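Local coordinates for protein abietadiene synthase, chloroplastic (Abies grandis, PDB 3S9V) that is a largely helical chloroplast enzyme of the terpene synthase family, combining a terpene synthase N-terminal domain with a metal-binding terpene synthase domain, at residues K427-L432 against P511-F516; L421-H426 against M754-M759; I507-A512 against K777-Q782. All coordinates share one frame; numbering follows the deposited sequence.

Overall arrangement
The three contacts knit together one part of a helix-rich terpene synthase chain. Contacts 1 and 3 are buried, their centres about 8 Å apart, and both use helix 504-514: contact 1 brings the start of helix 430-440 to its C-terminal end, while contact 3 lays helix 768-781 across it. Contact 2 is partly buried and joins the end of helix 413-422 and what follows to that of helix 741-757 and beyond, its centre about 12 Å from that of contact 1. Chemistry follows place. Contact 1 combines a backbone hydrogen bond with a cation-pi stack, contact 3 is apolar with one sulfur-aromatic approach, and contact 2 packs with no hydrogen bond across, several polar side chains bonding elsewhere.

Contact 1: residues K427-L432 against P511-F516; sequences KSMPRL and PASFIF
The N-terminal turn of helix 430-440 docks here on the C-terminal end of helix 504-514, in the helical body of a terpene synthase. M429 is the N-cap residue and P430 opens the helix. The backbone NH of R431, in the first turn, points outward to the other segment: R431 N donates to S513 O at 3.1 Å, nearly straight at 168° and in the plane of the carbonyl. An amide from one helix start thus meets a carbonyl near another helix end, a pairing that the two helix dipoles would be expected to favour.

The side chain of R431 bends twice, at chi2 and chi3, and this brings its guanidinium flat over one face of F516. The two planes are only 13° apart, and R431 CZ lies 3.8 Å from the centroid of the F516 ring, a cation-pi stack. R431 NE sits above the middle of the ring, while R431 NH2 reaches over the rim, 3.5 Å from F516 CE1. F516 takes the crowded first torsion (chi1 57°), with CG between the backbone N and the carbonyl carbon.

P430 packs beside the hydrogen bond. Its CD comes 3.8 Å from F514 CB, while P430 CB lies 4.0 Å from F516 CE2. M429, folded at chi2 and chi3, runs alongside F514, with M429 CE 3.9 Å from F514 CD2. M429 CB also packs 3.6 Å from S513 OG, whose polar partner is S510 O in its own helix.

Around this joint, helix 741-757 meets M429 and F514 through E749 and M429 and S513 through I753, and helix 461-491 covers R431 and F516 through V474.

Contact 2: residues L421-H426 against M754-M759; sequences LKYPWH and MQLFYM
OD1 of N731, on helix 712-736, is held by two hydrogen bonds, with W425 NE1 and with H426 NE2. Together they fix two flat side chains in the turn that follows helix 413-422. Y423 OH and K422 NZ also find partners outside the contact: Y423 OH bonds to H775 NE2, and K422 NZ makes a salt bridge with E771.

Across the two segments themselves no hydrogen bond forms; the meeting is by packing. Its tightest point is the carbonyl of H426, whose O comes to 3.0 Å from Q755 CB, a short approach for carbon and oxygen. Q755 CG follows at 3.5 Å from H426 O, so the oxygen rests against the root of the Q755 side chain.

Farther along, the ring of Y423 meets two side chains at one corner. L756 has CG anti to the backbone N (chi1 179°), and its CD1 arrives obliquely, 3.7 Å from Y423 CE1. M759 SD touches that same carbon, Y423 CE1, at 3.9 Å. The sulfur lies 5.1 Å from the Y423 ring centroid, 68° off the ring normal, and the two side chains cross at about a right angle. M759 takes the crowded first torsion (chi1 65°) and bends at chi3, which carries its methyl past the ring to K422, with M759 CE 3.4 Å from K422 O.

Both segments hold a helix end, since Y423 and Y758 are the first residues to leave helical geometry after helices 413-422 and 741-757. The result is a Met-aromatic contact between the residues that follow two helices, set within the largely helical architecture of a terpene synthase.

Contact 3: residues I507-A512 against K777-Q782; sequences IYFSPA and KNCLFQ
Helices 507-512 and 777-781 cross almost at a right angle, 86°, with their axes 10.3 Å apart at closest approach and F509 and L780 nearest in the backbone. At the crossing, helix 768-781 widens into a pi-type turn in which K777 O accepts from both F781 N and Q782 N.

L780 packs on Y508 and A512. With CG anti to its carbonyl carbon, it spreads its two methyls over the other helix: L780 CD1 lies 4.0 Å from Y508 CD2, at the edge of the tyrosine ring, and L780 CD2 lies 4.0 Å from A512 CB. The A512 methyl also sits above one face of the Y508 ring, toward its rim, so these three groups pack as a unit. The hydroxyl of Y508 bonds to E481 on helix 461-491.

C779 packs mainly on F509. Its CB approaches the F509 ring in plane, edge-on, at 3.8 Å from F509 CE1. C779 SG, anti to the backbone N, stands 5.2 Å from the F509 ring centroid in an oblique sulfur-aromatic approach. L432 and I753 pack on F509 from helices 430-440 and 741-757.

No hydrogen bond or charge pair spans the two segments, so their cohesion rests on buried methyl, aromatic and sulfur surfaces.

Contact 1: residues K427-L432 against P511-F516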
loop_
_atom_site.group_PDB
_atom_site.type_symbol
_atom_site.label_atom_id
_atom_site.label_comp_id
_atom_site.label_asym_id
_atom_site.label_seq_id
_atom_site.Cartn_x
_atom_site.Cartn_y
_atom_site.Cartn_z
ATOM N N LYS A 427 4.850 10.190 4.774
ATOM C CA LYS A 427 4.357 11.412 4.143
ATOM C C LYS A 427 3.022 11.185 3.457
ATOM O O LYS A 427 2.488 12.091 2.820
ATOM C CB LYS A 427 5.340 11.920 3.086
ATOM C CG LYS A 427 6.724 12.245 3.582
ATOM C CD LYS A 427 7.556 12.790 2.439
ATOM C CE LYS A 427 8.998 12.989 2.843
ATOM N NZ LYS A 427 9.795 13.544 1.715
ATOM N N SER A 428 2.489 9.979 3.583
ATOM C CA SER A 428 1.231 9.646 2.944
ATOM C C SER A 428 0.026 9.706 3.890
ATOM O O SER A 428 -0.117 8.869 4.783
ATOM C CB SER A 428 1.339 8.255 2.321
ATOM O OG SER A 428 0.138 7.907 1.650
ATOM N N MET A 429 -0.837 10.700 3.686
ATOM C CA MET A 429 -2.037 10.853 4.506
ATOM C C MET A 429 -3.147 10.032 3.843
ATOM O O MET A 429 -3.282 10.032 2.621
ATOM C CB MET A 429 -2.451 12.329 4.590
ATOM C CG MET A 429 -1.294 13.312 4.838
ATOM S SD MET A 429 -0.261 12.914 6.271
ATOM C CE MET A 429 -1.529 12.797 7.539
ATOM N N PRO A 430 -3.959 9.327 4.644
ATOM C CA PRO A 430 -5.061 8.484 4.164
ATOM C C PRO A 430 -5.922 9.018 3.012
ATOM O O PRO A 430 -6.121 8.317 2.012
ATOM C CB PRO A 430 -5.879 8.238 5.431
ATOM C CG PRO A 430 -4.828 8.195 6.490
ATOM C CD PRO A 430 -3.940 9.371 6.118
ATOM N N ARG A 431 -6.439 10.238 3.134
ATOM C CA ARG A 431 -7.277 10.780 2.066
ATOM C C ARG A 431 -6.497 10.992 0.771
ATOM O O ARG A 431 -6.992 10.688 -0.316
ATOM C CB ARG A 431 -7.930 12.098 2.496
ATOM C CG ARG A 431 -8.984 11.958 3.590
ATOM C CD ARG A 431 -10.267 11.293 3.084
ATOM N NE ARG A 431 -10.182 9.837 3.104
ATOM C CZ ARG A 431 -11.140 9.024 2.671
ATOM N NH1 ARG A 431 -12.271 9.518 2.171
ATOM N NH2 ARG A 431 -10.979 7.713 2.761
ATOM N N LEU A 432 -5.277 11.508 0.880
ATOM C CA LEU A 432 -4.466 11.745 -0.310
ATOM C C LEU A 432 -4.091 10.434 -1.010
ATOM O O LEU A 432 -4.103 10.361 -2.247
ATOM C CB LEU A 432 -3.215 12.543 0.060
ATOM C CG LEU A 432 -3.540 13.936 0.612
ATOM C CD1 LEU A 432 -2.261 14.677 0.989
ATOM C CD2 LEU A 432 -4.317 14.715 -0.446
ATOM N N PRO A 511 -6.304 17.547 10.080
ATOM C CA PRO A 511 -7.093 16.439 10.624
ATOM C C PRO A 511 -8.034 15.812 9.595
ATOM O O PRO A 511 -8.296 14.612 9.631
ATOM C CB PRO A 511 -7.843 17.089 11.780
ATOM C CG PRO A 511 -8.082 18.470 11.268
ATOM C CD PRO A 511 -6.749 18.833 10.645
ATOM N N ALA A 512 -8.537 16.627 8.679
ATOM C CA ALA A 512 -9.452 16.137 7.659
ATOM C C ALA A 512 -8.785 15.086 6.781
ATOM O O ALA A 512 -9.434 14.186 6.274
ATOM C CB ALA A 512 -9.950 17.304 6.799
ATOM N N SER A 513 -7.478 15.203 6.609
ATOM C CA SER A 513 -6.746 14.265 5.778
ATOM C C SER A 513 -6.537 12.891 6.421
ATOM O O SER A 513 -6.312 11.910 5.701
ATOM C CB SER A 513 -5.384 14.851 5.403
ATOM O OG SER A 513 -4.456 14.685 6.466
ATOM N N PHE A 514 -6.604 12.799 7.753
ATOM C CA PHE A 514 -6.396 11.504 8.403
ATOM C C PHE A 514 -7.520 10.969 9.289
ATOM O O PHE A 514 -7.761 9.766 9.290
ATOM C CB PHE A 514 -5.042 11.474 9.148
ATOM C CG PHE A 514 -4.938 12.433 10.309
ATOM C CD1 PHE A 514 -5.457 12.100 11.558
ATOM C CD2 PHE A 514 -4.293 13.659 10.158
ATOM C CE1 PHE A 514 -5.334 12.975 12.652
ATOM C CE2 PHE A 514 -4.161 14.542 11.237
ATOM C CZ PHE A 514 -4.685 14.198 12.487
ATOM N N ILE A 515 -8.199 11.825 10.049
ATOM C CA ILE A 515 -9.329 11.360 10.874
ATOM C C ILE A 515 -10.574 11.937 10.225
ATOM O O ILE A 515 -11.279 12.772 10.787
ATOM C CB ILE A 515 -9.246 11.829 12.356
ATOM C CG1 ILE A 515 -8.972 13.334 12.435
ATOM C CG2 ILE A 515 -8.184 11.029 13.088
ATOM C CD1 ILE A 515 -9.177 13.919 13.831
ATOM N N PHE A 516 -10.817 11.452 9.018
ATOM C CA PHE A 516 -11.905 11.866 8.150
ATOM C C PHE A 516 -13.319 11.355 8.434
ATOM O O PHE A 516 -14.285 11.981 8.008
ATOM C CB PHE A 516 -11.525 11.471 6.733
ATOM C CG PHE A 516 -11.248 9.999 6.585
ATOM C CD1 PHE A 516 -12.263 9.117 6.251
ATOM C CD2 PHE A 516 -9.970 9.492 6.821
ATOM C CE1 PHE A 516 -12.014 7.753 6.154
ATOM C CE2 PHE A 516 -9.712 8.130 6.727
ATOM C CZ PHE A 516 -10.737 7.260 6.394
#

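Contact 2: residues L421-H426 against M754-M759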
loop_
_atom_site.group_PDB
_atom_site.type_symbol
_atom_site.label_atom_id
_atom_site.label_comp_id
_atom_site.label_asym_id
_atom_site.label_seq_id
_atom_site.Cartn_x
_atom_site.Cartn_y
_atom_site.Cartn_z
ATOM N N LEU A 421 6.842 6.845 -4.536
ATOM C CA LEU A 421 8.178 7.409 -4.404
ATOM C C LEU A 421 8.191 8.822 -3.846
ATOM O O LEU A 421 9.070 9.169 -3.056
ATOM C CB LEU A 421 8.920 7.375 -5.745
ATOM C CG LEU A 421 9.408 5.975 -6.141
ATOM C CD1 LEU A 421 10.104 6.022 -7.493
ATOM C CD2 LEU A 421 10.359 5.456 -5.073
ATOM N N LYS A 422 7.215 9.636 -4.238
ATOM C CA LYS A 422 7.164 11.007 -3.752
ATOM C C LYS A 422 6.472 11.111 -2.392
ATOM O O LYS A 422 6.853 11.930 -1.559
ATOM C CB LYS A 422 6.462 11.905 -4.773
ATOM C CG LYS A 422 6.606 13.390 -4.493
ATOM C CD LYS A 422 5.952 14.211 -5.588
ATOM C CE LYS A 422 6.115 15.699 -5.342
ATOM N NZ LYS A 422 5.455 16.496 -6.416
ATOM N N TYR A 423 5.462 10.275 -2.165
ATOM C CA TYR A 423 4.734 10.287 -0.897
ATOM C C TYR A 423 4.800 8.946 -0.160
ATOM O O TYR A 423 3.793 8.230 -0.053
ATOM C CB TYR A 423 3.275 10.675 -1.142
ATOM C CG TYR A 423 3.126 12.045 -1.768
ATOM C CD1 TYR A 423 3.485 13.195 -1.066
ATOM C CD2 TYR A 423 2.667 12.186 -3.077
ATOM C CE1 TYR A 423 3.398 14.459 -1.653
ATOM C CE2 TYR A 423 2.575 13.446 -3.675
ATOM C CZ TYR A 423 2.943 14.578 -2.958
ATOM O OH TYR A 423 2.866 15.819 -3.551
ATOM N N PRO A 424 5.995 8.589 0.354
ATOM C CA PRO A 424 6.216 7.340 1.089
ATOM C C PRO A 424 5.397 7.315 2.373
ATOM O O PRO A 424 4.740 8.292 2.723
ATOM C CB PRO A 424 7.714 7.370 1.407
ATOM C CG PRO A 424 8.284 8.253 0.368
ATOM C CD PRO A 424 7.256 9.338 0.228
ATOM N N TRP A 425 5.473 6.185 3.065
ATOM C CA TRP A 425 4.793 5.936 4.330
ATOM C C TRP A 425 4.650 7.170 5.244
ATOM O O TRP A 425 3.546 7.636 5.527
ATOM C CB TRP A 425 5.565 4.825 5.054
ATOM C CG TRP A 425 5.103 4.472 6.436
ATOM C CD1 TRP A 425 5.857 4.477 7.567
ATOM C CD2 TRP A 425 3.811 3.989 6.817
ATOM N NE1 TRP A 425 5.121 4.021 8.636
ATOM C CE2 TRP A 425 3.859 3.716 8.203
ATOM C CE3 TRP A 425 2.616 3.755 6.120
ATOM C CZ2 TRP A 425 2.763 3.223 8.909
ATOM C CZ3 TRP A 425 1.522 3.261 6.824
ATOM C CH2 TRP A 425 1.606 3.001 8.207
ATOM N N HIS A 426 5.774 7.704 5.691
ATOM C CA HIS A 426 5.757 8.842 6.598
ATOM C C HIS A 426 5.246 10.166 6.043
ATOM O O HIS A 426 5.208 11.152 6.772
ATOM C CB HIS A 426 7.156 9.036 7.186
ATOM C CG HIS A 426 7.607 7.891 8.038
ATOM N ND1 HIS A 426 8.898 7.409 8.020
ATOM C CD2 HIS A 426 6.936 7.132 8.935
ATOM C CE1 HIS A 426 9.003 6.400 8.865
ATOM N NE2 HIS A 426 7.827 6.212 9.435
ATOM N N MET A 754 3.282 16.781 9.444
ATOM C CA MET A 754 4.466 17.637 9.443
ATOM C C MET A 754 5.490 17.159 8.406
ATOM O O MET A 754 6.128 17.962 7.728
ATOM C CB MET A 754 5.097 17.674 10.837
ATOM C CG MET A 754 4.256 18.398 11.895
ATOM S SD MET A 754 4.041 20.178 11.601
ATOM C CE MET A 754 5.668 20.785 12.082
ATOM N N GLN A 755 5.652 15.848 8.287
ATOM C CA GLN A 755 6.576 15.313 7.308
ATOM C C GLN A 755 6.119 15.762 5.913
ATOM O O GLN A 755 6.938 16.031 5.042
ATOM C CB GLN A 755 6.600 13.786 7.379
ATOM C CG GLN A 755 7.309 13.219 8.598
ATOM C CD GLN A 755 8.734 13.703 8.701
ATOM O OE1 GLN A 755 9.458 13.728 7.713
ATOM N NE2 GLN A 755 9.148 14.083 9.900
ATOM N N LEU A 756 4.804 15.855 5.711
ATOM C CA LEU A 756 4.258 16.270 4.422
ATOM C C LEU A 756 4.403 17.777 4.172
ATOM O O LEU A 756 4.870 18.197 3.113
ATOM C CB LEU A 756 2.781 15.876 4.310
ATOM C CG LEU A 756 2.087 16.275 2.997
ATOM C CD1 LEU A 756 2.714 15.526 1.824
ATOM C CD2 LEU A 756 0.606 15.963 3.079
ATOM N N PHE A 757 4.018 18.592 5.145
ATOM C CA PHE A 757 4.113 20.030 4.963
ATOM C C PHE A 757 5.539 20.527 4.811
ATOM O O PHE A 757 5.780 21.482 4.085
ATOM C CB PHE A 757 3.448 20.776 6.125
ATOM C CG PHE A 757 1.946 20.802 6.060
ATOM C CD1 PHE A 757 1.214 21.520 6.999
ATOM C CD2 PHE A 757 1.261 20.117 5.063
ATOM C CE1 PHE A 757 -0.178 21.556 6.948
ATOM C CE2 PHE A 757 -0.125 20.147 5.002
ATOM C CZ PHE A 757 -0.846 20.870 5.949
ATOM N N TYR A 758 6.481 19.885 5.491
ATOM C CA TYR A 758 7.874 20.312 5.437
ATOM C C TYR A 758 8.785 19.305 4.755
ATOM O O TYR A 758 9.976 19.242 5.048
ATOM C CB TYR A 758 8.381 20.586 6.856
ATOM C CG TYR A 758 7.599 21.657 7.577
ATOM C CD1 TYR A 758 7.825 23.013 7.325
ATOM C CD2 TYR A 758 6.599 21.316 8.486
ATOM C CE1 TYR A 758 7.065 24.006 7.965
ATOM C CE2 TYR A 758 5.839 22.289 9.122
ATOM C CZ TYR A 758 6.073 23.629 8.862
ATOM O OH TYR A 758 5.304 24.576 9.501
ATOM N N MET A 759 8.225 18.528 3.838
ATOM C CA MET A 759 9.006 17.522 3.132
ATOM C C MET A 759 10.099 18.123 2.254
ATOM O O MET A 759 10.022 19.279 1.829
ATOM C CB MET A 759 8.089 16.632 2.280
ATOM C CG MET A 759 7.380 17.330 1.131
ATOM S SD MET A 759 6.266 16.196 0.257
ATOM C CE MET A 759 7.455 15.170 -0.618
#

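Contact 3: residues I507-A512 against K777-Q782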
loop_
_atom_site.group_PDB
_atom_site.type_symbol
_atom_site.label_atom_id
_atom_site.label_comp_id
_atom_site.label_asym_id
_atom_site.label_seq_id
_atom_site.Cartn_x
_atom_site.Cartn_y
_atom_site.Cartn_z
ATOM N N ILE A 507 -5.231 24.754 7.898
ATOM C CA ILE A 507 -5.181 24.050 9.175
ATOM C C ILE A 507 -6.230 22.946 9.292
ATOM O O ILE A 507 -5.976 21.900 9.896
ATOM C CB ILE A 507 -5.359 25.031 10.351
ATOM C CG1 ILE A 507 -4.120 25.918 10.470
ATOM C CG2 ILE A 507 -5.599 24.269 11.648
ATOM C CD1 ILE A 507 -4.193 26.915 11.610
ATOM N N TYR A 508 -7.407 23.174 8.720
ATOM C CA TYR A 508 -8.477 22.184 8.780
ATOM C C TYR A 508 -8.132 20.973 7.915
ATOM O O TYR A 508 -8.599 19.860 8.164
ATOM C CB TYR A 508 -9.799 22.790 8.307
ATOM C CG TYR A 508 -10.911 21.774 8.259
ATOM C CD1 TYR A 508 -11.410 21.209 9.430
ATOM C CD2 TYR A 508 -11.419 21.323 7.041
ATOM C CE1 TYR A 508 -12.382 20.217 9.396
ATOM C CE2 TYR A 508 -12.388 20.327 6.991
ATOM C CZ TYR A 508 -12.862 19.777 8.174
ATOM O OH TYR A 508 -13.794 18.766 8.136
ATOM N N PHE A 509 -7.312 21.201 6.897
ATOM C CA PHE A 509 -6.894 20.136 6.000
ATOM C C PHE A 509 -6.230 18.996 6.762
ATOM O O PHE A 509 -6.486 17.823 6.494
ATOM C CB PHE A 509 -5.905 20.675 4.964
ATOM C CG PHE A 509 -5.011 19.615 4.371
ATOM C CD1 PHE A 509 -5.516 18.677 3.477
ATOM C CD2 PHE A 509 -3.672 19.536 4.733
ATOM C CE1 PHE A 509 -4.699 17.680 2.954
ATOM C CE2 PHE A 509 -2.843 18.534 4.213
ATOM C CZ PHE A 509 -3.358 17.610 3.325
ATOM N N SER A 510 -5.365 19.356 7.703
ATOM C CA SER A 510 -4.630 18.378 8.484
ATOM C C SER A 510 -5.471 17.254 9.073
ATOM O O SER A 510 -5.383 16.115 8.621
ATOM C CB SER A 510 -3.837 19.078 9.590
ATOM O OG SER A 510 -2.832 19.902 9.028
ATOM N N PRO A 511 -6.304 17.547 10.080
ATOM C CA PRO A 511 -7.093 16.439 10.624
ATOM C C PRO A 511 -8.034 15.812 9.595
ATOM O O PRO A 511 -8.296 14.612 9.631
ATOM C CB PRO A 511 -7.843 17.089 11.780
ATOM C CG PRO A 511 -8.082 18.470 11.268
ATOM C CD PRO A 511 -6.749 18.833 10.645
ATOM N N ALA A 512 -8.537 16.627 8.679
ATOM C CA ALA A 512 -9.452 16.137 7.659
ATOM C C ALA A 512 -8.785 15.086 6.781
ATOM O O ALA A 512 -9.434 14.186 6.274
ATOM C CB ALA A 512 -9.950 17.304 6.799
ATOM N N LYS A 777 -6.798 21.144 -2.316
ATOM C CA LYS A 777 -7.747 20.949 -3.399
ATOM C C LYS A 777 -8.169 19.476 -3.506
ATOM O O LYS A 777 -9.362 19.173 -3.556
ATOM C CB LYS A 777 -7.125 21.423 -4.717
ATOM C CG LYS A 777 -8.074 21.438 -5.908
ATOM C CD LYS A 777 -7.354 21.847 -7.192
ATOM C CE LYS A 777 -6.294 20.827 -7.593
ATOM N NZ LYS A 777 -5.578 21.221 -8.838
ATOM N N ASN A 778 -7.191 18.571 -3.518
ATOM C CA ASN A 778 -7.452 17.134 -3.638
ATOM C C ASN A 778 -8.248 16.514 -2.508
ATOM O O ASN A 778 -8.974 15.540 -2.714
ATOM C CB ASN A 778 -6.145 16.347 -3.750
ATOM C CG ASN A 778 -5.436 16.575 -5.058
ATOM O OD1 ASN A 778 -6.047 16.522 -6.122
ATOM N ND2 ASN A 778 -4.130 16.818 -4.990
ATOM N N CYS A 779 -8.105 17.065 -1.311
ATOM C CA CYS A 779 -8.789 16.515 -0.157
ATOM C C CYS A 779 -10.137 17.148 0.141
ATOM O O CYS A 779 -11.089 16.451 0.501
ATOM C CB CYS A 779 -7.880 16.633 1.077
ATOM S SG CYS A 779 -8.575 16.010 2.625
ATOM N N LEU A 780 -10.232 18.461 -0.029
ATOM C CA LEU A 780 -11.471 19.155 0.308
ATOM C C LEU A 780 -12.360 19.700 -0.806
ATOM O O LEU A 780 -13.558 19.865 -0.596
ATOM C CB LEU A 780 -11.160 20.307 1.272
ATOM C CG LEU A 780 -10.356 20.009 2.541
ATOM C CD1 LEU A 780 -10.109 21.312 3.289
ATOM C CD2 LEU A 780 -11.103 19.027 3.419
ATOM N N PHE A 781 -11.806 19.982 -1.979
ATOM C CA PHE A 781 -12.633 20.565 -3.029
ATOM C C PHE A 781 -12.943 19.730 -4.264
ATOM O O PHE A 781 -14.108 19.472 -4.561
ATOM C CB PHE A 781 -12.039 21.916 -3.433
ATOM C CG PHE A 781 -11.859 22.855 -2.273
ATOM C CD1 PHE A 781 -12.916 23.104 -1.396
ATOM C CD2 PHE A 781 -10.634 23.464 -2.035
ATOM C CE1 PHE A 781 -12.752 23.943 -0.294
ATOM C CE2 PHE A 781 -10.462 24.305 -0.937
ATOM C CZ PHE A 781 -11.525 24.544 -0.063
ATOM N N GLN A 782 -11.909 19.317 -4.986
ATOM C CA GLN A 782 -12.080 18.513 -6.189
ATOM C C GLN A 782 -12.605 17.116 -5.818
ATOM O O GLN A 782 -11.931 16.363 -5.114
ATOM C CB GLN A 782 -10.731 18.389 -6.902
ATOM C CG GLN A 782 -10.816 18.074 -8.380
ATOM C CD GLN A 782 -10.349 19.237 -9.235
ATOM O OE1 GLN A 782 -9.196 19.664 -9.145
ATOM N NE2 GLN A 782 -11.245 19.760 -10.068
#